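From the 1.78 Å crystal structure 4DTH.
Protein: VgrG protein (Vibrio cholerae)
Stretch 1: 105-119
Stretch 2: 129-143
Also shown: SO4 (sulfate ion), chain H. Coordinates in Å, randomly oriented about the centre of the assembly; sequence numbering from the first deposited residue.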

# COMPACT_ATOMS: atom_id res chain seq x y z
N GLU A 105 -17.90 5.74 4.68
CA GLU A 105 -19.04 4.88 4.96
C GLU A 105 -19.55 4.15 3.73
O GLU A 105 -19.83 2.96 3.82
N THR A 106 -19.64 4.86 2.59
CA THR A 106 -20.11 4.24 1.33
C THR A 106 -19.17 3.11 0.90
O THR A 106 -19.66 2.06 0.47
N ARG A 107 -17.84 3.29 1.07
CA ARG A 107 -16.87 2.24 0.72
C ARG A 107 -17.09 0.99 1.58
O ARG A 107 -17.13 -0.11 1.03
N LYS A 108 -17.26 1.16 2.90
CA LYS A 108 -17.49 0.05 3.84
C LYS A 108 -18.77 -0.69 3.48
O LYS A 108 -18.77 -1.92 3.39
N GLN A 109 -19.86 0.07 3.25
CA GLN A 109 -21.17 -0.50 2.91
C GLN A 109 -21.14 -1.25 1.57
O GLN A 109 -21.71 -2.35 1.47
N ALA A 110 -20.45 -0.67 0.56
CA ALA A 110 -20.34 -1.30 -0.77
C ALA A 110 -19.54 -2.60 -0.69
O ALA A 110 -19.89 -3.57 -1.37
N MET A 111 -18.49 -2.64 0.15
CA MET A 111 -17.70 -3.86 0.32
C MET A 111 -18.51 -4.94 1.01
O MET A 111 -18.46 -6.10 0.58
N LEU A 112 -19.28 -4.57 2.05
CA LEU A 112 -20.14 -5.53 2.76
C LEU A 112 -21.24 -6.04 1.85
O LEU A 112 -21.51 -7.25 1.86
N TRP A 113 -21.80 -5.16 1.00
CA TRP A 113 -22.82 -5.57 0.03
C TRP A 113 -22.20 -6.58 -0.95
O TRP A 113 -22.83 -7.61 -1.23
N LEU A 114 -21.01 -6.28 -1.49
CA LEU A 114 -20.37 -7.18 -2.45
C LEU A 114 -20.09 -8.56 -1.84
O LEU A 114 -20.30 -9.56 -2.52
N ALA A 115 -19.68 -8.60 -0.55
CA ALA A 115 -19.46 -9.88 0.13
C ALA A 115 -20.75 -10.70 0.18
O ALA A 115 -20.72 -11.90 -0.09
N THR A 116 -21.91 -10.05 0.44
CA THR A 116 -23.19 -10.77 0.43
C THR A 116 -23.53 -11.24 -0.99
O THR A 116 -24.05 -12.34 -1.15
N HIS A 117 -23.23 -10.41 -2.00
CA HIS A 117 -23.47 -10.74 -3.41
C HIS A 117 -22.60 -11.96 -3.81
O HIS A 117 -23.10 -12.87 -4.50
N PHE A 118 -21.33 -11.99 -3.36
CA PHE A 118 -20.41 -13.11 -3.61
C PHE A 118 -20.93 -14.39 -2.94
O PHE A 118 -20.80 -15.47 -3.52
N THR A 119 -21.50 -14.27 -1.71
CA THR A 119 -22.09 -15.40 -0.96
C THR A 119 -23.17 -16.08 -1.82
O THR A 119 -23.18 -17.31 -1.92
N PRO A 129 -17.93 -16.38 -14.02
CA PRO A 129 -17.49 -15.00 -13.78
C PRO A 129 -18.60 -14.21 -13.10
O PRO A 129 -19.79 -14.54 -13.24
N LEU A 130 -18.20 -13.15 -12.39
CA LEU A 130 -19.11 -12.19 -11.79
C LEU A 130 -19.71 -11.41 -12.96
O LEU A 130 -19.01 -11.15 -13.94
N ALA A 131 -21.01 -11.08 -12.88
CA ALA A 131 -21.68 -10.33 -13.93
C ALA A 131 -21.80 -8.86 -13.51
O ALA A 131 -22.02 -8.58 -12.33
N PRO A 132 -21.68 -7.92 -14.48
CA PRO A 132 -21.87 -6.50 -14.13
C PRO A 132 -23.35 -6.23 -13.87
O PRO A 132 -24.19 -6.38 -14.77
N ILE A 133 -23.69 -6.02 -12.61
CA ILE A 133 -25.06 -5.83 -12.16
C ILE A 133 -25.15 -4.61 -11.26
O ILE A 133 -24.13 -4.10 -10.78
N GLN A 134 -26.40 -4.21 -10.97
CA GLN A 134 -26.69 -3.15 -10.04
C GLN A 134 -27.28 -3.83 -8.82
O GLN A 134 -28.07 -4.77 -8.98
N SER A 135 -26.91 -3.38 -7.61
CA SER A 135 -27.43 -3.89 -6.34
C SER A 135 -28.95 -3.75 -6.31
O SER A 135 -29.50 -2.87 -7.00
N GLU A 136 -29.63 -4.59 -5.51
CA GLU A 136 -31.09 -4.60 -5.38
C GLU A 136 -31.66 -3.24 -4.97
O GLU A 136 -32.68 -2.82 -5.52
N ASP A 137 -30.97 -2.54 -4.05
CA ASP A 137 -31.38 -1.21 -3.57
C ASP A 137 -30.96 -0.06 -4.51
O ASP A 137 -31.26 1.10 -4.24
N GLY A 138 -30.25 -0.40 -5.58
CA GLY A 138 -29.77 0.55 -6.58
C GLY A 138 -28.59 1.41 -6.15
O GLY A 138 -28.18 2.26 -6.93
N ARG A 139 -28.02 1.18 -4.94
CA ARG A 139 -26.88 1.98 -4.43
C ARG A 139 -25.58 1.72 -5.17
O ARG A 139 -24.79 2.64 -5.33
N PHE A 140 -25.31 0.42 -5.51
CA PHE A 140 -24.03 -0.01 -6.06
C PHE A 140 -24.10 -0.71 -7.40
O PHE A 140 -25.07 -1.41 -7.69
N VAL A 141 -23.05 -0.52 -8.20
CA VAL A 141 -22.94 -1.08 -9.55
C VAL A 141 -21.59 -1.78 -9.71
O VAL A 141 -20.55 -1.19 -9.40
N ILE A 142 -21.62 -3.03 -10.19
CA ILE A 142 -20.41 -3.78 -10.50
C ILE A 142 -20.11 -3.56 -11.97
O ILE A 142 -21.00 -3.72 -12.81
N GLU A 143 -18.86 -3.24 -12.28
CA GLU A 143 -18.36 -3.12 -13.65
C GLU A 143 -17.28 -4.19 -13.76
O GLU A 143 -16.46 -4.32 -12.85

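Residues 105-119 form a continuous helix, against which the second stretch lays a loop, a type I turn from Ser-135 to Gly-138 and the strand 140-143. Helix and strand axes cross at -64° with a closest approach of 9.9 Å, and the two stretches together bury 604 Å². The backbones come nearest at Ala-110 and Phe-140, whose CA atoms are 6.6 Å apart; Ala-110 CB lies 3.6 Å from Phe-140 CE1.

Aromatic contacts dominate the middle of the interface. Trp-113 (chi1 t, 164°) and Phe-140 (chi1 m, -44°) both point toward the opposite stretch and are the two residues most covered by it. Their rings meet obliquely, with planes at 35° and the Trp-113 five-membered ring centroid 5.7 Å from that of Phe-140. Ala-110 CA lies over the Phe-140 face, 3.7 Å from the ring centroid and only 12° off its normal, while Thr-106 CG2 reaches the edge of the same ring, 3.9 Å from Phe-140 CE1. One face of the indole is covered in turn by Ser-135 CB, 3.8 Å from the five-membered ring centroid, and by Phe-140 CB, 4.2 Å from the six-membered ring centroid.

Aliphatic side chains continue the packing along the helix. Ile-142 (m, t) sends its CD1 to within 3.6 Å of Trp-113 CH2 and 3.7 Å of Leu-114 CD1, touching both. Ile-133 (p, p) places CD1 at the indole edge, 3.7 Å from Trp-113 CZ2, and also 3.5 Å from His-117 CE1. Farther along, Leu-130, with chi1 between wells at -114°, packs its CG 3.7 Å from Phe-118 CE1 and its CD2 against the edge of the His-117 imidazole. The CA-to-CB bonds of Leu-114 (t, p) and Phe-118 (chi1 m) point sideways, yet the ends of both side chains come nearer to the second stretch.

No direct hydrogen bond between the two stretches is clear, but a sulfate and a water bridge them. The sulfate, probably from the crystallisation liquor, accepts hydrogen bonds from Trp-113 NE1 to O4 (2.9 Å), His-117 ND1 to O2 (2.9 Å) and the backbone Glu-136 N to O4 (3.0 Å), so it joins the helix to the start of the turn. The t rotamer of His-117 (177°) also serves a second bridge: water 1 lies 2.7 Å from His-117 NE2 and donates a hydrogen bond to Ala-131 O, again at 2.7 Å. The CA-to-CB bonds of Arg-139 and Gln-109 point toward the opposite stretch, and the ends of the two side chains lie close together.

Internal hydrogen bonds brace the turn, whose Ser-135 packs on the indole face. Ser-135 OG (chi1 p) donates to Asp-137 OD1 at 2.7 Å and accepts from Phe-140 N at 3.0 Å, while Arg-139 N donates to Asp-137 OD1 at 3.1 Å. Backbone bonds from Ser-135 N to Phe-140 O (2.7 Å) and from Ile-142 N to Ile-133 O (2.8 Å) pair the loop with the strand, bringing Ile-133, Ser-135, Phe-140 and Ile-142 together against the helix.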

# COMPACT_ATOMS: atom_id res chain seq x y z
CB GLU A 105 -20.15 5.66 5.67
CG GLU A 105 -20.83 4.88 6.78
CD GLU A 105 -19.96 4.10 7.75
OE1 GLU A 105 -18.94 4.66 8.24
OE2 GLU A 105 -20.30 2.93 8.02
CB THR A 106 -20.34 5.29 0.24
OG1 THR A 106 -21.17 6.33 0.77
CG2 THR A 106 -21.02 4.70 -1.00
CB ARG A 107 -15.43 2.74 0.85
CG ARG A 107 -14.99 3.59 -0.33
CD ARG A 107 -14.00 4.68 0.10
NE ARG A 107 -13.51 5.41 -1.07
CZ ARG A 107 -14.20 6.30 -1.77
NH1 ARG A 107 -15.42 6.66 -1.38
NH2 ARG A 107 -13.67 6.85 -2.85
CB LYS A 108 -17.57 0.57 5.27
CG LYS A 108 -16.21 1.04 5.84
CD LYS A 108 -16.40 1.97 7.05
CE LYS A 108 -17.08 1.28 8.22
NZ LYS A 108 -17.23 2.20 9.38
CB GLN A 109 -22.26 0.58 2.95
CG GLN A 109 -22.58 0.99 4.39
CD GLN A 109 -23.44 2.23 4.47
OE1 GLN A 109 -22.97 3.36 4.31
NE2 GLN A 109 -24.70 2.05 4.80
CB ALA A 110 -19.69 -0.34 -1.75
CB MET A 111 -16.42 -3.57 1.10
CG MET A 111 -15.39 -2.86 0.26
SD MET A 111 -13.81 -2.75 1.11
CE MET A 111 -12.85 -1.86 -0.13
CB LEU A 112 -20.72 -4.94 4.05
CG LEU A 112 -19.71 -4.70 5.18
CD1 LEU A 112 -20.27 -3.74 6.21
CD2 LEU A 112 -19.26 -6.02 5.83
CB TRP A 113 -23.39 -4.37 -0.77
CG TRP A 113 -24.13 -4.83 -2.00
CD1 TRP A 113 -25.34 -5.45 -2.04
CD2 TRP A 113 -23.60 -4.90 -3.34
NE1 TRP A 113 -25.61 -5.88 -3.32
CE2 TRP A 113 -24.56 -5.56 -4.13
CE3 TRP A 113 -22.40 -4.48 -3.93
CZ2 TRP A 113 -24.37 -5.79 -5.50
CZ3 TRP A 113 -22.21 -4.69 -5.29
CH2 TRP A 113 -23.21 -5.32 -6.06
CB LEU A 114 -19.11 -6.58 -3.10
CG LEU A 114 -18.48 -7.45 -4.20
CD1 LEU A 114 -19.40 -7.63 -5.39
CD2 LEU A 114 -17.14 -6.90 -4.64
CB ALA A 115 -18.93 -9.64 1.54
CB THR A 116 -24.33 -9.98 1.09
OG1 THR A 116 -24.78 -8.93 0.21
CG2 THR A 116 -23.95 -9.44 2.45
CB HIS A 117 -23.18 -9.51 -4.29
CG HIS A 117 -23.33 -9.78 -5.75
ND1 HIS A 117 -24.57 -9.75 -6.37
CD2 HIS A 117 -22.38 -10.07 -6.67
CE1 HIS A 117 -24.34 -10.04 -7.64
NE2 HIS A 117 -23.04 -10.24 -7.87
CB PHE A 118 -19.00 -12.79 -3.09
CG PHE A 118 -18.06 -12.07 -4.03
CD1 PHE A 118 -17.89 -12.50 -5.34
CD2 PHE A 118 -17.24 -11.04 -3.56
CE1 PHE A 118 -16.96 -11.88 -6.19
CE2 PHE A 118 -16.31 -10.43 -4.41
CZ PHE A 118 -16.19 -10.84 -5.72
CB THR A 119 -22.59 -14.94 0.43
OG1 THR A 119 -21.50 -14.36 1.15
CG2 THR A 119 -23.20 -16.08 1.24
CB PRO A 129 -17.25 -14.43 -15.18
CG PRO A 129 -17.98 -15.30 -16.11
CD PRO A 129 -18.14 -16.64 -15.47
CB LEU A 130 -18.28 -11.18 -10.96
CG LEU A 130 -18.43 -11.12 -9.45
CD1 LEU A 130 -18.04 -9.73 -8.97
CD2 LEU A 130 -19.84 -11.41 -8.98
CB ALA A 131 -23.06 -10.90 -14.20
CB PRO A 132 -21.32 -5.73 -15.34
CG PRO A 132 -21.23 -6.70 -16.43
CD PRO A 132 -21.41 -8.09 -15.93
CB ILE A 133 -25.61 -7.11 -11.43
CG1 ILE A 133 -24.73 -7.53 -10.22
CG2 ILE A 133 -25.82 -8.28 -12.38
CD1 ILE A 133 -25.12 -6.92 -8.90
CB GLN A 134 -27.68 -2.14 -10.65
CG GLN A 134 -27.87 -0.89 -9.82
CD GLN A 134 -28.77 0.08 -10.53
OE1 GLN A 134 -29.99 0.06 -10.36
NE2 GLN A 134 -28.19 0.90 -11.39
CB SER A 135 -26.82 -3.13 -5.17
OG SER A 135 -27.26 -1.79 -5.12
CB GLU A 136 -31.53 -5.69 -4.39
CG GLU A 136 -32.87 -6.32 -4.72
CD GLU A 136 -33.01 -6.90 -6.12
OE1 GLU A 136 -32.09 -7.61 -6.58
OE2 GLU A 136 -34.05 -6.62 -6.76
CB ASP A 137 -30.88 -0.97 -2.13
CG ASP A 137 -29.38 -1.08 -1.90
OD1 ASP A 137 -28.62 -1.06 -2.90
OD2 ASP A 137 -28.96 -1.13 -0.73
CB ARG A 139 -26.62 1.74 -2.92
CG ARG A 139 -27.79 1.99 -1.98
CD ARG A 139 -27.35 2.65 -0.69
NE ARG A 139 -27.02 1.70 0.38
CZ ARG A 139 -26.02 1.88 1.25
NH1 ARG A 139 -25.22 2.94 1.15
NH2 ARG A 139 -25.79 0.99 2.19
CB PHE A 140 -23.29 -0.89 -5.03
CG PHE A 140 -23.34 -0.35 -3.62
CD1 PHE A 140 -22.76 0.88 -3.31
CD2 PHE A 140 -23.97 -1.06 -2.60
CE1 PHE A 140 -22.83 1.40 -2.02
CE2 PHE A 140 -24.02 -0.55 -1.30
CZ PHE A 140 -23.43 0.67 -1.01
CB VAL A 141 -23.12 0.02 -10.64
CG1 VAL A 141 -22.87 -0.53 -12.04
CG2 VAL A 141 -24.49 0.69 -10.56
CB ILE A 142 -20.55 -5.32 -10.24
CG1 ILE A 142 -20.83 -5.63 -8.76
CG2 ILE A 142 -19.30 -6.08 -10.72
CD1 ILE A 142 -21.31 -7.14 -8.50
CB GLU A 143 -17.76 -1.74 -13.91
CG GLU A 143 -18.78 -0.61 -13.96
CD GLU A 143 -19.58 -0.47 -15.24
OE1 GLU A 143 -20.53 0.35 -15.25
OE2 GLU A 143 -19.28 -1.18 -16.24
S SO4 H . -27.90 -8.13 -5.15
O1 SO4 H . -29.09 -8.99 -5.11
O2 SO4 H . -26.73 -8.87 -4.62
O3 SO4 H . -27.63 -7.76 -6.53
O4 SO4 H . -28.14 -6.93 -4.32
O HOH W 1 -22.71 -10.51 -10.56